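Local coordinates for protein putative Zn-dependent Alcohol Dehydrogenase (Rhodobacter sphaeroides, PDB 3IV6) that binds S-adenosylmethionine in a Rossmann-like alpha/beta domain and, despite its alcohol dehydrogenase name, is probably an S-adenosylmethionine-dependent methyltransferase, at residues T7-A11 against R122-E127; V148-Y153 against R216-V222. Residue numbers count along the deposited sequence, not the author numbering.

Interaction 1: T7-A11 against R122-E127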
ATOM      1  N   THR A   7     -12.502  12.755   5.363  1.00 73.40           N
ATOM      2  CA  THR A   7     -12.890  11.949   4.205  1.00 73.51           C
ATOM      3  C   THR A   7     -12.295  10.515   4.223  1.00 64.77           C
ATOM      4  O   THR A   7     -12.866   9.582   3.637  1.00 55.76           O
ATOM      5  CB  THR A   7     -12.502  12.654   2.891  1.00 69.84           C
ATOM      6  OG1 THR A   7     -11.150  12.324   2.559  1.00 85.77           O
ATOM      7  CG2 THR A   7     -12.622  14.157   3.051  1.00 68.03           C
ATOM      8  N   ASN A   8     -11.155  10.359   4.901  1.00 59.74           N
ATOM      9  CA  ASN A   8     -10.478   9.071   5.018  1.00 52.06           C
ATOM     10  C   ASN A   8      -9.925   8.769   6.403  1.00 46.00           C
ATOM     11  O   ASN A   8      -8.786   9.055   6.709  1.00 44.93           O
ATOM     12  CB  ASN A   8      -9.356   8.970   3.991  1.00 48.61           C
ATOM     13  CG  ASN A   8      -8.977   7.539   3.691  1.00 42.68           C
ATOM     14  OD1 ASN A   8      -9.271   6.626   4.465  1.00 41.23           O
ATOM     15  ND2 ASN A   8      -8.330   7.331   2.554  1.00 44.22           N
ATOM     16  N   SER A   9     -10.743   8.146   7.228  1.00 49.74           N
ATOM     17  CA  SER A   9     -10.378   7.857   8.607  1.00 47.51           C
ATOM     18  C   SER A   9      -9.314   6.782   8.741  1.00 40.55           C
ATOM     19  O   SER A   9      -8.870   6.493   9.856  1.00 42.16           O
ATOM     20  CB  SER A   9     -11.627   7.443   9.398  1.00 44.94           C
ATOM     21  OG  SER A   9     -12.329   6.401   8.739  1.00 43.36           O
ATOM     22  N   LYS A  10      -8.929   6.157   7.631  1.00 36.62           N
ATOM     23  CA  LYS A  10      -7.840   5.178   7.680  1.00 33.13           C
ATOM     24  C   LYS A  10      -6.531   5.866   8.049  1.00 35.19           C
ATOM     25  O   LYS A  10      -5.686   5.261   8.714  1.00 34.04           O
ATOM     26  CB  LYS A  10      -7.688   4.415   6.377  1.00 28.45           C
ATOM     27  CG  LYS A  10      -8.812   3.459   6.138  1.00 26.78           C
ATOM     28  CD  LYS A  10      -8.602   2.638   4.878  1.00 25.94           C
ATOM     29  CE  LYS A  10      -9.539   1.459   4.858  1.00 23.28           C
ATOM     30  NZ  LYS A  10      -9.278   0.475   3.783  1.00 21.15           N
ATOM     31  N   ALA A  11      -6.369   7.131   7.662  1.00 31.08           N
ATOM     32  CA  ALA A  11      -5.145   7.829   8.023  1.00 37.04           C
ATOM     33  C   ALA A  11      -4.918   7.804   9.547  1.00 45.70           C
ATOM     34  O   ALA A  11      -3.778   7.736  10.008  1.00 49.72           O
ATOM     35  CB  ALA A  11      -5.120   9.244   7.465  1.00 34.76           C
ATOM     36  N   ARG A 122      -4.035  -2.375   1.423  1.00 23.08           N
ATOM     37  CA  ARG A 122      -4.652  -1.484   2.374  1.00 20.84           C
ATOM     38  C   ARG A 122      -5.951  -0.907   1.856  1.00 22.79           C
ATOM     39  O   ARG A 122      -6.517  -0.001   2.487  1.00 23.50           O
ATOM     40  CB  ARG A 122      -3.705  -0.340   2.761  1.00 24.41           C
ATOM     41  CG  ARG A 122      -2.466  -0.778   3.561  1.00 23.18           C
ATOM     42  CD  ARG A 122      -2.797  -1.963   4.481  1.00 27.45           C
ATOM     43  NE  ARG A 122      -1.781  -2.997   4.330  1.00 35.61           N
ATOM     44  CZ  ARG A 122      -2.014  -4.297   4.221  1.00 32.63           C
ATOM     45  NH1 ARG A 122      -3.237  -4.774   4.265  1.00 27.06           N
ATOM     46  NH2 ARG A 122      -0.997  -5.120   4.070  1.00 45.65           N
ATOM     47  N   PHE A 123      -6.426  -1.437   0.726  1.00 20.48           N
ATOM     48  CA  PHE A 123      -7.679  -0.990   0.132  1.00 21.25           C
ATOM     49  C   PHE A 123      -8.789  -2.031   0.070  1.00 23.71           C
ATOM     50  O   PHE A 123      -8.568  -3.249   0.112  1.00 21.82           O
ATOM     51  CB  PHE A 123      -7.465  -0.445  -1.294  1.00 26.01           C
ATOM     52  CG  PHE A 123      -6.430   0.651  -1.397  1.00 24.05           C
ATOM     53  CD1 PHE A 123      -6.347   1.658  -0.421  1.00 19.59           C
ATOM     54  CD2 PHE A 123      -5.563   0.694  -2.484  1.00 21.50           C
ATOM     55  CE1 PHE A 123      -5.413   2.653  -0.486  1.00 16.35           C
ATOM     56  CE2 PHE A 123      -4.607   1.719  -2.579  1.00 22.21           C
ATOM     57  CZ  PHE A 123      -4.534   2.710  -1.546  1.00 20.60           C
ATOM     58  N   THR A 124     -10.010  -1.514  -0.027  1.00 25.61           N
ATOM     59  CA  THR A 124     -11.141  -2.283  -0.519  1.00 24.58           C
ATOM     60  C   THR A 124     -11.022  -2.272  -2.034  1.00 28.72           C
ATOM     61  O   THR A 124     -10.164  -1.582  -2.588  1.00 28.95           O
ATOM     62  CB  THR A 124     -12.473  -1.638  -0.161  1.00 28.06           C
ATOM     63  OG1 THR A 124     -12.564  -0.329  -0.754  1.00 32.49           O
ATOM     64  CG2 THR A 124     -12.678  -1.595   1.357  1.00 24.34           C
ATOM     65  N   THR A 125     -11.876  -3.024  -2.708  1.00 31.31           N
ATOM     66  CA  THR A 125     -11.822  -3.087  -4.158  1.00 27.65           C
ATOM     67  C   THR A 125     -12.120  -1.743  -4.846  1.00 32.51           C
ATOM     68  O   THR A 125     -11.350  -1.320  -5.695  1.00 34.99           O
ATOM     69  CB  THR A 125     -12.755  -4.157  -4.672  1.00 24.35           C
ATOM     70  OG1 THR A 125     -12.490  -5.361  -3.955  1.00 28.22           O
ATOM     71  CG2 THR A 125     -12.521  -4.388  -6.143  1.00 24.39           C
ATOM     72  N   GLU A 126     -13.224  -1.078  -4.511  1.00 30.37           N
ATOM     73  CA  GLU A 126     -13.474   0.242  -5.076  1.00 30.97           C
ATOM     74  C   GLU A 126     -12.428   1.295  -4.661  1.00 30.84           C
ATOM     75  O   GLU A 126     -12.146   2.232  -5.413  1.00 34.00           O
ATOM     76  CB  GLU A 126     -14.881   0.740  -4.734  1.00 31.42           C
ATOM     77  CG  GLU A 126     -15.118   0.966  -3.245  1.00 42.60           C
ATOM     78  CD  GLU A 126     -14.892   2.417  -2.788  1.00 50.65           C
ATOM     79  OE1 GLU A 126     -14.604   3.293  -3.639  1.00 51.55           O
ATOM     80  OE2 GLU A 126     -15.008   2.683  -1.563  1.00 54.75           O
ATOM     81  N   GLU A 127     -11.867   1.176  -3.468  1.00 25.14           N
ATOM     82  CA  GLU A 127     -10.774   2.048  -3.097  1.00 28.03           C
ATOM     83  C   GLU A 127      -9.531   1.769  -4.000  1.00 29.33           C
ATOM     84  O   GLU A 127      -8.897   2.692  -4.534  1.00 27.22           O
ATOM     85  CB  GLU A 127     -10.411   1.841  -1.635  1.00 28.40           C
ATOM     86  CG  GLU A 127     -11.047   2.726  -0.637  1.00 27.23           C
ATOM     87  CD  GLU A 127     -10.285   2.716   0.712  1.00 35.94           C
ATOM     88  OE1 GLU A 127     -10.058   1.617   1.273  1.00 31.78           O
ATOM     89  OE2 GLU A 127      -9.907   3.816   1.212  1.00 44.81           O
TER
HETATM   90  O   HOH W   1      -7.360   4.595   1.959  1.00 24.10           O
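Lys10, with the most surface covered here, spans the gap between the N-terminal loop and the start of helix 125-139. Its chain, m at chi1 and extended beyond, delivers NZ to two acceptors across the contact: Glu127 OE1, in a salt bridge of 2.9 Å from Lys10 NZ, and the carbonyl Arg122 O, 3.1 Å from the same NZ. Lys10 NZ also donates to Lys213 O, from strand 213-215. Glu127 also forms a capping box with Thr124: Glu127 N donates to Thr124 OG1 (3.2 Å), and Thr124 N makes a weak return bond to Glu127 OE1 (3.4 Å). Glu127 OE2 accepts from water 1 (2.8 Å), which in turn accepts from Asn8 ND2 (3.0 Å). Asn8 OD1 caps Lys10 N at 3.2 Å, at the head of a type I turn, while Asn8 ND2 also binds Asp98, a residue that contacts S-adenosylmethionine. Asn8 and Phe123 both touch the bound cofactor. Lys10 NZ makes every direct hydrogen bond across the contact, so polar links join the N-terminal loop to the helix start.

Interaction 2: V148-Y153 against R216-V222; sequences VKLGFY and RFDDEDV
Val148 and Lys149 end strand 143-149, extended; the loop beyond passes 216-218, also extended (phi/psi -98/143, -121/143, -103/168), the nearest CA atoms being Leu150 and Asp218, 5.0 Å apart. Val148 (chi1 t) sets CG1 4.3 Å from Phe217 CD2 and 4.1 Å from Val222 CG2. Lys149 O accepts from water 2 (3.0 Å), which also donates to Gly151 O (2.9 Å) and accepts from Phe217 N (2.9 Å). Leu150 (m, t) packs CD2 3.9 Å from Val222 CG2. Gly151, at phi/psi 80/-159, directs its amide so that Gly151 N to Phe217 O is 2.8 Å and nearly linear. Phe152 (m) brings CD1 3.9 Å from Arg216 CG; Arg216 points CA-to-CB toward 148-153, chi1 m and chi3 t. Tyr153 puts CD2 3.3 Å from Arg216 CZ, over one guanidinium face; Asp156 and Glu214 pair with that arginine. Backbone bond, water bridge and apolar cluster thus tie the C-terminal end of a parallel strand of the Rossmann-like sheet, where the chain leaves for helix 154-164, to the N-terminus of helix 219-226.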
ATOM      1  N   VAL A 148       1.574  -6.466  -4.862  1.00 24.64           N
ATOM      2  CA  VAL A 148       0.419  -6.822  -4.086  1.00 19.78           C
ATOM      3  C   VAL A 148       0.634  -8.164  -3.413  1.00 22.38           C
ATOM      4  O   VAL A 148       1.036  -9.102  -4.051  1.00 24.53           O
ATOM      5  CB  VAL A 148      -0.799  -6.956  -4.966  1.00 22.53           C
ATOM      6  CG1 VAL A 148      -2.062  -7.116  -4.076  1.00 21.81           C
ATOM      7  CG2 VAL A 148      -0.918  -5.721  -5.857  1.00 14.67           C
ATOM      8  N   LYS A 149       0.377  -8.256  -2.116  1.00 23.34           N
ATOM      9  CA  LYS A 149       0.423  -9.540  -1.420  1.00 27.33           C
ATOM     10  C   LYS A 149      -0.809 -10.361  -1.780  1.00 26.99           C
ATOM     11  O   LYS A 149      -1.890  -9.851  -1.693  1.00 28.11           O
ATOM     12  CB  LYS A 149       0.477  -9.338   0.096  1.00 27.01           C
ATOM     13  CG  LYS A 149       1.258 -10.405   0.795  1.00 35.25           C
ATOM     14  CD  LYS A 149       0.626 -10.863   2.082  1.00 40.67           C
ATOM     15  CE  LYS A 149      -0.461 -11.876   1.799  1.00 41.12           C
ATOM     16  NZ  LYS A 149       0.120 -13.169   1.318  1.00 48.28           N
ATOM     17  N   LEU A 150      -0.647 -11.634  -2.140  1.00 26.65           N
ATOM     18  CA  LEU A 150      -1.753 -12.406  -2.675  1.00 24.27           C
ATOM     19  C   LEU A 150      -2.207 -13.525  -1.753  1.00 29.50           C
ATOM     20  O   LEU A 150      -1.405 -14.154  -1.059  1.00 27.81           O
ATOM     21  CB  LEU A 150      -1.430 -12.966  -4.052  1.00 25.30           C
ATOM     22  CG  LEU A 150      -0.921 -12.017  -5.150  1.00 27.59           C
ATOM     23  CD1 LEU A 150      -0.360 -12.831  -6.300  1.00 27.45           C
ATOM     24  CD2 LEU A 150      -2.009 -11.076  -5.678  1.00 26.14           C
ATOM     25  N   GLY A 151      -3.522 -13.738  -1.754  1.00 33.51           N
ATOM     26  CA  GLY A 151      -4.174 -14.722  -0.913  1.00 36.63           C
ATOM     27  C   GLY A 151      -4.330 -14.178   0.479  1.00 31.50           C
ATOM     28  O   GLY A 151      -4.245 -12.983   0.669  1.00 31.42           O
ATOM     29  N   PHE A 152      -4.508 -15.052   1.459  1.00 35.92           N
ATOM     30  CA  PHE A 152      -4.759 -14.605   2.839  1.00 34.16           C
ATOM     31  C   PHE A 152      -3.498 -14.320   3.606  1.00 32.83           C
ATOM     32  O   PHE A 152      -2.454 -14.950   3.374  1.00 29.80           O
ATOM     33  CB  PHE A 152      -5.607 -15.629   3.629  1.00 37.46           C
ATOM     34  CG  PHE A 152      -7.015 -15.781   3.112  1.00 39.44           C
ATOM     35  CD1 PHE A 152      -7.909 -14.710   3.155  1.00 38.03           C
ATOM     36  CD2 PHE A 152      -7.442 -16.982   2.580  1.00 35.61           C
ATOM     37  CE1 PHE A 152      -9.194 -14.851   2.663  1.00 40.77           C
ATOM     38  CE2 PHE A 152      -8.725 -17.116   2.089  1.00 37.45           C
ATOM     39  CZ  PHE A 152      -9.595 -16.055   2.125  1.00 37.11           C
ATOM     40  N   TYR A 153      -3.615 -13.373   4.529  1.00 30.97           N
ATOM     41  CA  TYR A 153      -2.600 -13.154   5.556  1.00 32.74           C
ATOM     42  C   TYR A 153      -2.679 -14.239   6.662  1.00 41.92           C
ATOM     43  O   TYR A 153      -3.701 -14.906   6.820  1.00 44.57           O
ATOM     44  CB  TYR A 153      -2.803 -11.779   6.163  1.00 32.02           C
ATOM     45  CG  TYR A 153      -2.329 -10.625   5.301  1.00 36.33           C
ATOM     46  CD1 TYR A 153      -1.124  -9.990   5.576  1.00 38.97           C
ATOM     47  CD2 TYR A 153      -3.076 -10.165   4.225  1.00 32.92           C
ATOM     48  CE1 TYR A 153      -0.683  -8.953   4.813  1.00 37.93           C
ATOM     49  CE2 TYR A 153      -2.633  -9.119   3.445  1.00 28.61           C
ATOM     50  CZ  TYR A 153      -1.438  -8.521   3.754  1.00 37.98           C
ATOM     51  OH  TYR A 153      -0.957  -7.471   3.005  1.00 45.75           O
ATOM     52  N   ARG A 216      -8.908  -8.933   0.071  1.00 29.19           N
ATOM     53  CA  ARG A 216      -7.783  -9.813  -0.242  1.00 27.26           C
ATOM     54  C   ARG A 216      -7.813 -10.106  -1.725  1.00 30.11           C
ATOM     55  O   ARG A 216      -8.882 -10.225  -2.315  1.00 31.92           O
ATOM     56  CB  ARG A 216      -7.768 -11.113   0.563  1.00 26.55           C
ATOM     57  CG  ARG A 216      -7.531 -10.996   2.094  1.00 27.25           C
ATOM     58  CD  ARG A 216      -6.828  -9.738   2.514  1.00 30.02           C
ATOM     59  NE  ARG A 216      -6.505  -9.746   3.951  1.00 30.01           N
ATOM     60  CZ  ARG A 216      -5.999  -8.705   4.616  1.00 27.65           C
ATOM     61  NH1 ARG A 216      -5.756  -7.553   3.996  1.00 30.65           N
ATOM     62  NH2 ARG A 216      -5.729  -8.807   5.899  1.00 26.09           N
ATOM     63  N   PHE A 217      -6.632 -10.182  -2.329  1.00 31.95           N
ATOM     64  CA  PHE A 217      -6.551 -10.365  -3.768  1.00 38.68           C
ATOM     65  C   PHE A 217      -5.801 -11.622  -4.109  1.00 34.97           C
ATOM     66  O   PHE A 217      -4.848 -11.985  -3.433  1.00 30.70           O
ATOM     67  CB  PHE A 217      -5.867  -9.174  -4.463  1.00 31.85           C
ATOM     68  CG  PHE A 217      -6.541  -7.846  -4.233  1.00 29.12           C
ATOM     69  CD1 PHE A 217      -7.474  -7.358  -5.140  1.00 26.34           C
ATOM     70  CD2 PHE A 217      -6.206  -7.062  -3.128  1.00 29.61           C
ATOM     71  CE1 PHE A 217      -8.103  -6.092  -4.939  1.00 23.98           C
ATOM     72  CE2 PHE A 217      -6.804  -5.824  -2.919  1.00 27.87           C
ATOM     73  CZ  PHE A 217      -7.773  -5.333  -3.825  1.00 26.62           C
ATOM     74  N   ASP A 218      -6.272 -12.277  -5.162  1.00 41.88           N
ATOM     75  CA  ASP A 218      -5.540 -13.318  -5.879  1.00 44.03           C
ATOM     76  C   ASP A 218      -5.040 -12.634  -7.131  1.00 39.89           C
ATOM     77  O   ASP A 218      -5.482 -11.535  -7.454  1.00 35.99           O
ATOM     78  CB  ASP A 218      -6.464 -14.467  -6.316  1.00 45.60           C
ATOM     79  CG  ASP A 218      -6.890 -15.376  -5.164  1.00 61.21           C
ATOM     80  OD1 ASP A 218      -6.185 -15.447  -4.122  1.00 60.19           O
ATOM     81  OD2 ASP A 218      -7.946 -16.039  -5.330  1.00 65.52           O
ATOM     82  N   ASP A 219      -4.136 -13.294  -7.841  1.00 39.17           N
ATOM     83  CA  ASP A 219      -3.653 -12.792  -9.103  1.00 33.46           C
ATOM     84  C   ASP A 219      -4.802 -12.430 -10.036  1.00 33.70           C
ATOM     85  O   ASP A 219      -4.797 -11.366 -10.632  1.00 37.84           O
ATOM     86  CB  ASP A 219      -2.727 -13.813  -9.756  1.00 40.21           C
ATOM     87  CG  ASP A 219      -2.185 -13.338 -11.103  1.00 49.47           C
ATOM     88  OD1 ASP A 219      -1.503 -12.274 -11.162  1.00 42.00           O
ATOM     89  OD2 ASP A 219      -2.459 -14.045 -12.107  1.00 53.85           O
ATOM     90  N   GLU A 220      -5.805 -13.284 -10.151  1.00 38.94           N
ATOM     91  CA  GLU A 220      -6.968 -12.938 -10.975  1.00 39.93           C
ATOM     92  C   GLU A 220      -7.677 -11.696 -10.479  1.00 38.58           C
ATOM     93  O   GLU A 220      -8.313 -10.979 -11.257  1.00 37.19           O
ATOM     94  CB  GLU A 220      -7.969 -14.098 -11.100  1.00 40.53           C
ATOM     95  CG  GLU A 220      -7.560 -15.217 -12.114  1.00 58.40           C
ATOM     96  CD  GLU A 220      -7.294 -14.707 -13.566  1.00 61.54           C
ATOM     97  OE1 GLU A 220      -8.203 -14.084 -14.166  1.00 57.42           O
ATOM     98  OE2 GLU A 220      -6.185 -14.946 -14.113  1.00 54.04           O
ATOM     99  N   ASP A 221      -7.561 -11.425  -9.187  1.00 37.56           N
ATOM    100  CA  ASP A 221      -8.264 -10.275  -8.626  1.00 35.62           C
ATOM    101  C   ASP A 221      -7.564  -8.955  -8.998  1.00 30.92           C
ATOM    102  O   ASP A 221      -8.215  -7.922  -9.265  1.00 26.16           O
ATOM    103  CB  ASP A 221      -8.491 -10.445  -7.105  1.00 36.40           C
ATOM    104  CG  ASP A 221      -9.506 -11.570  -6.764  1.00 44.32           C
ATOM    105  OD1 ASP A 221     -10.482 -11.749  -7.520  1.00 43.73           O
ATOM    106  OD2 ASP A 221      -9.333 -12.275  -5.736  1.00 47.57           O
ATOM    107  N   VAL A 222      -6.235  -8.998  -9.060  1.00 29.99           N
ATOM    108  CA  VAL A 222      -5.463  -7.820  -9.432  1.00 25.70           C
ATOM    109  C   VAL A 222      -5.649  -7.543 -10.919  1.00 26.97           C
ATOM    110  O   VAL A 222      -5.765  -6.412 -11.347  1.00 26.04           O
ATOM    111  CB  VAL A 222      -4.003  -8.017  -9.164  1.00 23.78           C
ATOM    112  CG1 VAL A 222      -3.251  -6.820  -9.658  1.00 23.16           C
ATOM    113  CG2 VAL A 222      -3.752  -8.227  -7.680  1.00 17.70           C
TER
HETATM  114  O   HOH W   2      -4.496 -10.308  -0.342  1.00 28.58           O

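The two contacts, with centres about 17 Å apart, follow one another in the chain: helix 125-139, which begins in interaction 1, leads to strand 143-149, which enters interaction 2. They meet directly through Arg122 of interaction 1 and Tyr153 of interaction 2, whose NH2 and OH atoms lie 2.6 Å apart, a probable hydrogen bond. Arg122 NH1 and Arg216 NH1 come within 3.8 Å, and Glu214 forms salt bridges with both, offsetting their like charges. Interaction 1 contributes Asn8 and Phe123 to the S-adenosylmethionine pocket, the side chain of Phe123 lying about 4 Å from the ligand; interaction 2 is set further back, the side chain of Tyr153 lying about 7 Å from the bound S-adenosylmethionine.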